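Local coordinates for protein subclass B3 metallo-beta-lactamase (Sphingobium indicum, PDB 7LUU) that probably hydrolyses beta-lactam antibiotics at an active site holding two zinc ions, as a subclass B3 metallo-beta-lactamase, at residues A[80-88]-A[186-194]; A[131-141]-A[170-178]. All coordinates share one frame; numbering follows the deposited sequence.

How the interactions relate
Both interactions involve the seven-stranded sheet of the metallo-beta-lactamase fold. Interaction 1 (80-88 with 186-194) sets the hairpin of strands 79-82 and 87-90 against the first hairpin of the other sheet, and lies away from the zinc site. Interaction 2 (131-141 with 170-178) fastens helix 131-138 to the loop leading into edge strand 176-178. A short connection leads from 170-178 on to 186-194, whereas 80-88 precedes both segments of interaction 2. The centres of the two interactions are 18 Å apart, their nearest atoms about 6 Å. Interaction 2 is the nearer to the zinc site: the Ile131 side chain lies about 6 Å from that of the zinc ligand His127 and about 12 Å from a zinc ion.

Interaction 1: A[80-88]-A[186-194]; sequences LIDTGAGLV and RIGRASITA
The peptide group joining Thr83 to Gly84 takes Arg189 N at its oxygen edge: close to the peptide plane, that N-H reaches Thr83 O at 2.9 Å, almost in line with the carbonyl bond (161°). Arg189 CG lies 3.4 Å from Thr83 O on one side of the plane and Gly188 CA, in a CA-H...O contact, 3.5 Å on the other. At the nitrogen edge, Gly84 N meets Asp82 OD1 from above the carboxylate plane, closing an Asx turn. Threonine suits this corner because its two branches do different work. With chi1 at 72°, OG1 stands between the backbone N and carbonyl carbon, where it donates to Gly86 O at 2.6 Å and accepts from Ala85 N in an ST turn. CG2 is left to meet Ile187 CG2 and Ala190 CB. The Thr83 and Ile187 side chains cross at about a right angle, with OG1 3.4 Å from Ile187 CG1. Beyond them, small residues let two turns interlock: Ala85 CB sits 3.4 Å from Gly188 CA. Gly188 adopts positive phi in the type II' turn from Ile187 to Ala190, and there is no room for a beta carbon beside Thr83 O. Deeper in, branched aliphatic side chains fill the interior; Ile81 CD1 and Ile192 CD1 meet tip to tip at 3.9 Å, and Val88 CG2 approaches the same Ile192 methyl. This is hairpin-on-hairpin packing between the two sheets of the metallo-beta-lactamase sandwich. Phe117 and Leu119 of strand 115-119 continue the apolar layer beside Ile187, Val88 and Ile192, and Trp209 of strand 205-213 lies against Ile81.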
loop_
_atom_site.group_PDB
_atom_site.type_symbol
_atom_site.label_atom_id
_atom_site.label_comp_id
_atom_site.label_asym_id
_atom_site.label_seq_id
_atom_site.Cartn_x
_atom_site.Cartn_y
_atom_site.Cartn_z
ATOM N N LEU A 80 0.903 11.268 0.853
ATOM C CA LEU A 80 1.656 12.122 1.793
ATOM C C LEU A 80 0.611 12.849 2.626
ATOM O O LEU A 80 -0.327 13.431 2.072
ATOM C CB LEU A 80 2.560 13.132 1.050
ATOM C CG LEU A 80 3.232 14.065 2.028
ATOM C CD1 LEU A 80 4.447 13.291 2.647
ATOM C CD2 LEU A 80 3.722 15.255 1.179
ATOM N N ILE A 81 0.711 12.723 3.945
ATOM C CA ILE A 81 -0.218 13.397 4.868
ATOM C C ILE A 81 0.567 14.403 5.676
ATOM O O ILE A 81 1.545 14.036 6.343
ATOM C CB ILE A 81 -0.900 12.392 5.825
ATOM C CG1 ILE A 81 -1.578 11.282 5.010
ATOM C CG2 ILE A 81 -1.899 13.124 6.804
ATOM C CD1 ILE A 81 -2.013 10.130 5.915
ATOM N N ASP A 82 0.131 15.658 5.653
ATOM C CA ASP A 82 0.709 16.698 6.494
ATOM C C ASP A 82 -0.104 16.782 7.787
ATOM O O ASP A 82 -1.203 17.337 7.807
ATOM C CB ASP A 82 0.748 18.020 5.738
ATOM C CG ASP A 82 1.205 19.166 6.605
ATOM O OD1 ASP A 82 1.638 18.875 7.741
ATOM O OD2 ASP A 82 1.018 20.356 6.152
ATOM N N THR A 83 0.467 16.299 8.904
ATOM C CA THR A 83 -0.330 16.134 10.117
ATOM C C THR A 83 -0.319 17.367 11.018
ATOM O O THR A 83 -1.063 17.401 11.997
ATOM C CB THR A 83 0.191 14.966 10.945
ATOM O OG1 THR A 83 1.448 15.389 11.520
ATOM C CG2 THR A 83 0.487 13.700 10.053
ATOM N N GLY A 84 0.521 18.336 10.722
ATOM C CA GLY A 84 0.743 19.477 11.588
ATOM C C GLY A 84 1.885 19.278 12.562
ATOM O O GLY A 84 2.376 20.263 13.134
ATOM N N ALA A 85 2.346 18.041 12.729
ATOM C CA ALA A 85 3.477 17.667 13.578
ATOM C C ALA A 85 4.371 16.667 12.859
ATOM O O ALA A 85 4.980 15.778 13.457
ATOM C CB ALA A 85 3.016 17.072 14.893
ATOM N N GLY A 86 4.517 16.856 11.562
ATOM C CA GLY A 86 5.317 15.962 10.757
ATOM C C GLY A 86 4.487 15.378 9.636
ATOM O O GLY A 86 3.259 15.499 9.601
ATOM N N LEU A 87 5.189 14.710 8.742
ATOM C CA LEU A 87 4.560 14.178 7.526
ATOM C C LEU A 87 4.520 12.666 7.624
ATOM O O LEU A 87 5.389 12.034 8.248
ATOM C CB LEU A 87 5.321 14.603 6.259
ATOM C CG LEU A 87 5.599 16.133 6.195
ATOM C CD1 LEU A 87 6.500 16.399 5.020
ATOM C CD2 LEU A 87 4.299 16.930 6.008
ATOM N N VAL A 88 3.535 12.082 6.949
ATOM C CA VAL A 88 3.441 10.612 6.855
ATOM C C VAL A 88 3.364 10.233 5.378
ATOM O O VAL A 88 2.532 10.782 4.640
ATOM C CB VAL A 88 2.151 10.117 7.554
ATOM C CG1 VAL A 88 2.020 8.657 7.393
ATOM C CG2 VAL A 88 2.198 10.445 9.055
ATOM N N ARG A 186 -1.646 8.239 16.207
ATOM C CA ARG A 186 -2.051 9.635 16.365
ATOM C C ARG A 186 -0.800 10.485 16.267
ATOM O O ARG A 186 0.187 10.201 16.932
ATOM C CB ARG A 186 -2.794 9.840 17.674
ATOM C CG ARG A 186 -4.252 9.317 17.495
ATOM C CD ARG A 186 -5.112 9.563 18.674
ATOM N NE ARG A 186 -5.961 8.398 18.938
ATOM C CZ ARG A 186 -7.122 8.215 18.330
ATOM N NH1 ARG A 186 -7.875 7.146 18.604
ATOM N NH2 ARG A 186 -7.532 9.101 17.435
ATOM N N ILE A 187 -0.820 11.454 15.351
ATOM C CA ILE A 187 0.334 12.328 15.152
ATOM C C ILE A 187 -0.182 13.691 14.717
ATOM O O ILE A 187 -1.042 13.778 13.826
ATOM C CB ILE A 187 1.300 11.725 14.136
ATOM C CG1 ILE A 187 2.250 12.832 13.661
ATOM C CG2 ILE A 187 0.566 11.040 13.001
ATOM C CD1 ILE A 187 3.469 12.258 12.898
ATOM N N GLY A 188 0.256 14.723 15.423
ATOM C CA GLY A 188 -0.234 16.054 15.100
ATOM C C GLY A 188 -1.734 16.042 15.305
ATOM O O GLY A 188 -2.237 15.562 16.337
ATOM N N ARG A 189 -2.464 16.580 14.345
ATOM C CA ARG A 189 -3.907 16.584 14.508
ATOM C C ARG A 189 -4.558 15.413 13.814
ATOM O O ARG A 189 -5.796 15.322 13.864
ATOM C CB ARG A 189 -4.525 17.895 13.991
ATOM C CG ARG A 189 -4.322 18.122 12.521
ATOM C CD ARG A 189 -5.243 19.236 11.991
ATOM N NE ARG A 189 -5.123 20.496 12.721
ATOM C CZ ARG A 189 -6.101 21.028 13.456
ATOM N NH1 ARG A 189 -5.918 22.185 14.088
ATOM N NH2 ARG A 189 -7.269 20.400 13.568
ATOM N N ALA A 190 -3.765 14.501 13.203
ATOM C CA ALA A 190 -4.243 13.392 12.388
ATOM C C ALA A 190 -4.350 12.107 13.206
ATOM O O ALA A 190 -3.645 11.932 14.200
ATOM C CB ALA A 190 -3.312 13.129 11.210
ATOM N N SER A 191 -5.276 11.240 12.794
ATOM C CA SER A 191 -5.535 9.950 13.443
ATOM C C SER A 191 -5.655 8.947 12.319
ATOM O O SER A 191 -6.614 9.007 11.538
ATOM C CB SER A 191 -6.809 9.938 14.271
ATOM O OG SER A 191 -6.632 10.872 15.326
ATOM N N ILE A 192 -4.712 8.018 12.227
ATOM C CA ILE A 192 -4.719 7.068 11.112
ATOM C C ILE A 192 -5.005 5.671 11.660
ATOM O O ILE A 192 -4.249 5.164 12.494
ATOM C CB ILE A 192 -3.363 7.098 10.395
ATOM C CG1 ILE A 192 -3.103 8.564 9.904
ATOM C CG2 ILE A 192 -3.385 6.135 9.204
ATOM C CD1 ILE A 192 -1.588 8.818 9.600
ATOM N N THR A 193 -6.008 4.996 11.129
ATOM C CA THR A 193 -6.326 3.669 11.643
ATOM C C THR A 193 -5.784 2.594 10.714
ATOM O O THR A 193 -5.916 2.693 9.495
ATOM C CB THR A 193 -7.832 3.472 11.832
ATOM O OG1 THR A 193 -8.320 4.458 12.765
ATOM C CG2 THR A 193 -8.127 2.075 12.363
ATOM N N ALA A 194 -5.166 1.555 11.302
ATOM C CA ALA A 194 -4.679 0.385 10.535
ATOM C C ALA A 194 -5.800 -0.653 10.438
ATOM O O ALA A 194 -6.463 -0.955 11.449
ATOM C CB ALA A 194 -3.462 -0.222 11.279
#

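Interaction 2: A[131-141]-A[170-178]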
loop_
_atom_site.group_PDB
_atom_site.type_symbol
_atom_site.label_atom_id
_atom_site.label_comp_id
_atom_site.label_asym_id
_atom_site.label_seq_id
_atom_site.Cartn_x
_atom_site.Cartn_y
_atom_site.Cartn_z
ATOM N N ILE A 131 11.003 1.823 0.227
ATOM C CA ILE A 131 10.798 2.259 1.616
ATOM C C ILE A 131 12.107 2.349 2.398
ATOM O O ILE A 131 12.318 3.297 3.149
ATOM C CB ILE A 131 9.795 1.307 2.287
ATOM C CG1 ILE A 131 8.377 1.588 1.773
ATOM C CG2 ILE A 131 9.813 1.500 3.789
ATOM C CD1 ILE A 131 7.302 0.655 2.482
ATOM N N ALA A 132 12.989 1.359 2.276
ATOM C CA ALA A 132 14.256 1.444 2.989
ATOM C C ALA A 132 15.024 2.694 2.642
ATOM O O ALA A 132 15.589 3.355 3.535
ATOM C CB ALA A 132 15.104 0.202 2.687
ATOM N N ALA A 133 15.091 3.039 1.348
ATOM C CA ALA A 133 15.799 4.249 0.965
ATOM C C ALA A 133 15.124 5.465 1.578
ATOM O O ALA A 133 15.802 6.418 1.999
ATOM C CB ALA A 133 15.854 4.367 -0.562
ATOM N N LEU A 134 13.795 5.505 1.510
ATOM C CA LEU A 134 13.050 6.663 2.051
ATOM C C LEU A 134 13.264 6.783 3.557
ATOM O O LEU A 134 13.470 7.883 4.085
ATOM C CB LEU A 134 11.530 6.542 1.758
ATOM C CG LEU A 134 11.200 6.613 0.265
ATOM C CD1 LEU A 134 9.786 6.096 0.041
ATOM C CD2 LEU A 134 11.396 8.074 -0.188
ATOM N N ALA A 135 13.261 5.646 4.264
ATOM C CA ALA A 135 13.505 5.681 5.692
ATOM C C ALA A 135 14.923 6.167 5.984
ATOM O O ALA A 135 15.130 6.934 6.936
ATOM C CB ALA A 135 13.236 4.302 6.328
ATOM N N ARG A 136 15.893 5.678 5.211
ATOM C CA ARG A 136 17.279 6.115 5.383
ATOM C C ARG A 136 17.377 7.622 5.242
ATOM O O ARG A 136 17.992 8.315 6.083
ATOM C CB ARG A 136 18.179 5.418 4.358
ATOM C CG ARG A 136 19.664 5.973 4.337
ATOM C CD ARG A 136 20.427 5.398 3.160
ATOM N NE ARG A 136 19.807 5.798 1.911
ATOM C CZ ARG A 136 20.105 5.271 0.716
ATOM N NH1 ARG A 136 19.439 5.634 -0.384
ATOM N NH2 ARG A 136 20.982 4.300 0.648
ATOM N N ASP A 137 16.774 8.159 4.191
ATOM C CA ASP A 137 17.019 9.557 3.845
ATOM C C ASP A 137 16.252 10.513 4.754
ATOM O O ASP A 137 16.699 11.660 4.972
ATOM C CB ASP A 137 16.617 9.805 2.382
ATOM C CG ASP A 137 17.698 9.311 1.343
ATOM O OD1 ASP A 137 18.665 8.604 1.701
ATOM O OD2 ASP A 137 17.585 9.715 0.145
ATOM N N THR A 138 15.152 10.067 5.315
ATOM C CA THR A 138 14.243 10.917 6.110
ATOM C C THR A 138 14.349 10.719 7.617
ATOM O O THR A 138 13.980 11.640 8.370
ATOM C CB THR A 138 12.772 10.688 5.791
ATOM O OG1 THR A 138 12.386 9.346 6.090
ATOM C CG2 THR A 138 12.442 10.953 4.308
ATOM N N GLY A 139 14.743 9.536 8.049
ATOM C CA GLY A 139 14.746 9.133 9.435
ATOM C C GLY A 139 13.417 8.598 9.912
ATOM O O GLY A 139 13.289 8.264 11.104
ATOM N N ALA A 140 12.477 8.409 8.997
ATOM C CA ALA A 140 11.155 7.930 9.355
ATOM C C ALA A 140 11.194 6.496 9.909
ATOM O O ALA A 140 12.002 5.666 9.496
ATOM C CB ALA A 140 10.199 7.986 8.129
ATOM N N THR A 141 10.168 6.182 10.716
ATOM C CA THR A 141 9.871 4.843 11.173
ATOM C C THR A 141 8.879 4.213 10.210
ATOM O O THR A 141 7.917 4.869 9.828
ATOM C CB THR A 141 9.258 4.895 12.577
ATOM O OG1 THR A 141 10.340 5.241 13.467
ATOM C CG2 THR A 141 8.750 3.475 13.013
ATOM N N TRP A 170 14.597 -7.707 -2.337
ATOM C CA TRP A 170 14.501 -6.268 -2.514
ATOM C C TRP A 170 14.956 -5.605 -1.216
ATOM O O TRP A 170 15.193 -6.325 -0.223
ATOM C CB TRP A 170 13.069 -5.846 -2.914
ATOM C CG TRP A 170 11.940 -6.529 -2.150
ATOM C CD1 TRP A 170 11.286 -6.033 -1.050
ATOM C CD2 TRP A 170 11.365 -7.782 -2.464
ATOM N NE1 TRP A 170 10.295 -6.935 -0.675
ATOM C CE2 TRP A 170 10.378 -8.039 -1.506
ATOM C CE3 TRP A 170 11.648 -8.765 -3.477
ATOM C CZ2 TRP A 170 9.605 -9.221 -1.518
ATOM C CZ3 TRP A 170 10.853 -9.952 -3.497
ATOM C CH2 TRP A 170 9.863 -10.161 -2.504
ATOM N N PRO A 171 15.149 -4.279 -1.187
ATOM C CA PRO A 171 15.759 -3.637 -0.005
ATOM C C PRO A 171 15.016 -3.976 1.288
ATOM O O PRO A 171 13.793 -3.742 1.424
ATOM C CB PRO A 171 15.683 -2.134 -0.348
ATOM C CG PRO A 171 15.762 -2.153 -1.926
ATOM C CD PRO A 171 14.940 -3.325 -2.307
ATOM N N ALA A 172 15.756 -4.451 2.284
ATOM C CA ALA A 172 15.155 -4.807 3.564
ATOM C C ALA A 172 15.059 -3.598 4.486
ATOM O O ALA A 172 15.857 -2.665 4.419
ATOM C CB ALA A 172 15.945 -5.916 4.267
ATOM N N VAL A 173 14.068 -3.634 5.374
ATOM C CA VAL A 173 13.805 -2.545 6.299
ATOM C C VAL A 173 14.071 -3.047 7.703
ATOM O O VAL A 173 13.585 -4.113 8.077
ATOM C CB VAL A 173 12.315 -2.116 6.208
ATOM C CG1 VAL A 173 11.941 -0.994 7.249
ATOM C CG2 VAL A 173 11.957 -1.681 4.840
ATOM N N SER A 174 14.662 -2.206 8.524
ATOM C CA SER A 174 14.908 -2.634 9.889
ATOM C C SER A 174 14.139 -1.820 10.912
ATOM O O SER A 174 13.827 -2.348 11.979
ATOM C CB SER A 174 16.418 -2.572 10.202
ATOM O OG SER A 174 16.991 -1.372 9.692
ATOM N N ARG A 175 13.792 -0.562 10.611
ATOM C CA ARG A 175 13.290 0.376 11.632
ATOM C C ARG A 175 11.771 0.322 11.533
ATOM O O ARG A 175 11.184 1.101 10.760
ATOM C CB ARG A 175 13.778 1.811 11.384
ATOM C CG ARG A 175 13.333 2.871 12.444
ATOM C CD ARG A 175 13.654 4.303 12.011
ATOM N NE ARG A 175 15.084 4.535 11.774
ATOM C CZ ARG A 175 15.603 5.101 10.675
ATOM N NH1 ARG A 175 14.825 5.551 9.678
ATOM N NH2 ARG A 175 16.950 5.256 10.603
ATOM N N LEU A 176 11.137 -0.555 12.355
ATOM C CA LEU A 176 9.762 -1.031 12.106
ATOM C C LEU A 176 8.897 -0.941 13.347
ATOM O O LEU A 176 9.317 -1.332 14.453
ATOM C CB LEU A 176 9.724 -2.485 11.687
ATOM C CG LEU A 176 10.097 -2.663 10.217
ATOM C CD1 LEU A 176 10.657 -4.019 9.982
ATOM C CD2 LEU A 176 8.887 -2.500 9.366
ATOM N N ARG A 177 7.680 -0.460 13.164
ATOM C CA ARG A 177 6.675 -0.391 14.195
ATOM C C ARG A 177 5.527 -1.228 13.695
ATOM O O ARG A 177 5.084 -1.022 12.564
ATOM C CB ARG A 177 6.179 1.042 14.389
ATOM C CG ARG A 177 4.955 1.142 15.315
ATOM C CD ARG A 177 4.713 2.626 15.580
ATOM N NE ARG A 177 3.483 2.883 16.292
ATOM C CZ ARG A 177 3.254 4.022 16.949
ATOM N NH1 ARG A 177 2.108 4.217 17.593
ATOM N NH2 ARG A 177 4.198 4.963 16.970
ATOM N N VAL A 178 5.067 -2.180 14.507
ATOM C CA VAL A 178 3.934 -3.028 14.117
ATOM C C VAL A 178 2.637 -2.427 14.653
ATOM O O VAL A 178 2.539 -2.099 15.847
ATOM C CB VAL A 178 4.117 -4.446 14.657
ATOM C CG1 VAL A 178 2.866 -5.293 14.494
ATOM C CG2 VAL A 178 5.286 -5.095 13.943
HETATM O O HOH W 1 12.501 -1.223 1.238
HETATM O O HOH W 2 17.865 7.628 8.921
#
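Arg175 reaches the C-terminal end of helix 131-138 because its chain runs out straight, with CG opposite the backbone N (chi1 -178°), and then bends at chi3 (-59°), carrying the guanidinium to the carbonyls there. NH1 donates twice, to Ala140 O at 2.8 Å and to Ala135 O at 3.1 Å, both acceptors lying at the guanidinium edge in its plane. Each carbonyl is met from above its own plane. Ala135 O also accepts the Gly139 N-H, from the opposite face to Arg175. NH2 extends the grip through a water that donates to Arg136 O. A long cationic side chain fits here, since carbonyls at a helix C-terminus probably offer it a favourable electrostatic field. Gly139 leaves the helix with positive phi, a conformation glycine accepts readily, and Thr138 OG1 holds the exit by accepting from Ala140 N in an ST turn. The chain then enters strand 141-144; helix 146-154, which also packs on Leu176, and the long loop after it link this strand to its parallel neighbour 176-178 in a beta-alpha-beta unit. Where the two strands begin, Thr141 sets OG1 3.7 Å from Arg175 CD, just ahead of 176-178, and its methyl CG2 3.8 Å from Arg177 CB. At the other end of the helix the fit is close and needs small groups: Ala132 CB lies 3.4 Å from Ala172 O and 3.9 Å from Pro171 CB. A water bridges Ala132 N, whose proton it accepts, to Pro171 O. Val173 CG2, 4.0 Å from Ile131 CG2, joins Val142 in the apolar layer between helix and sheet.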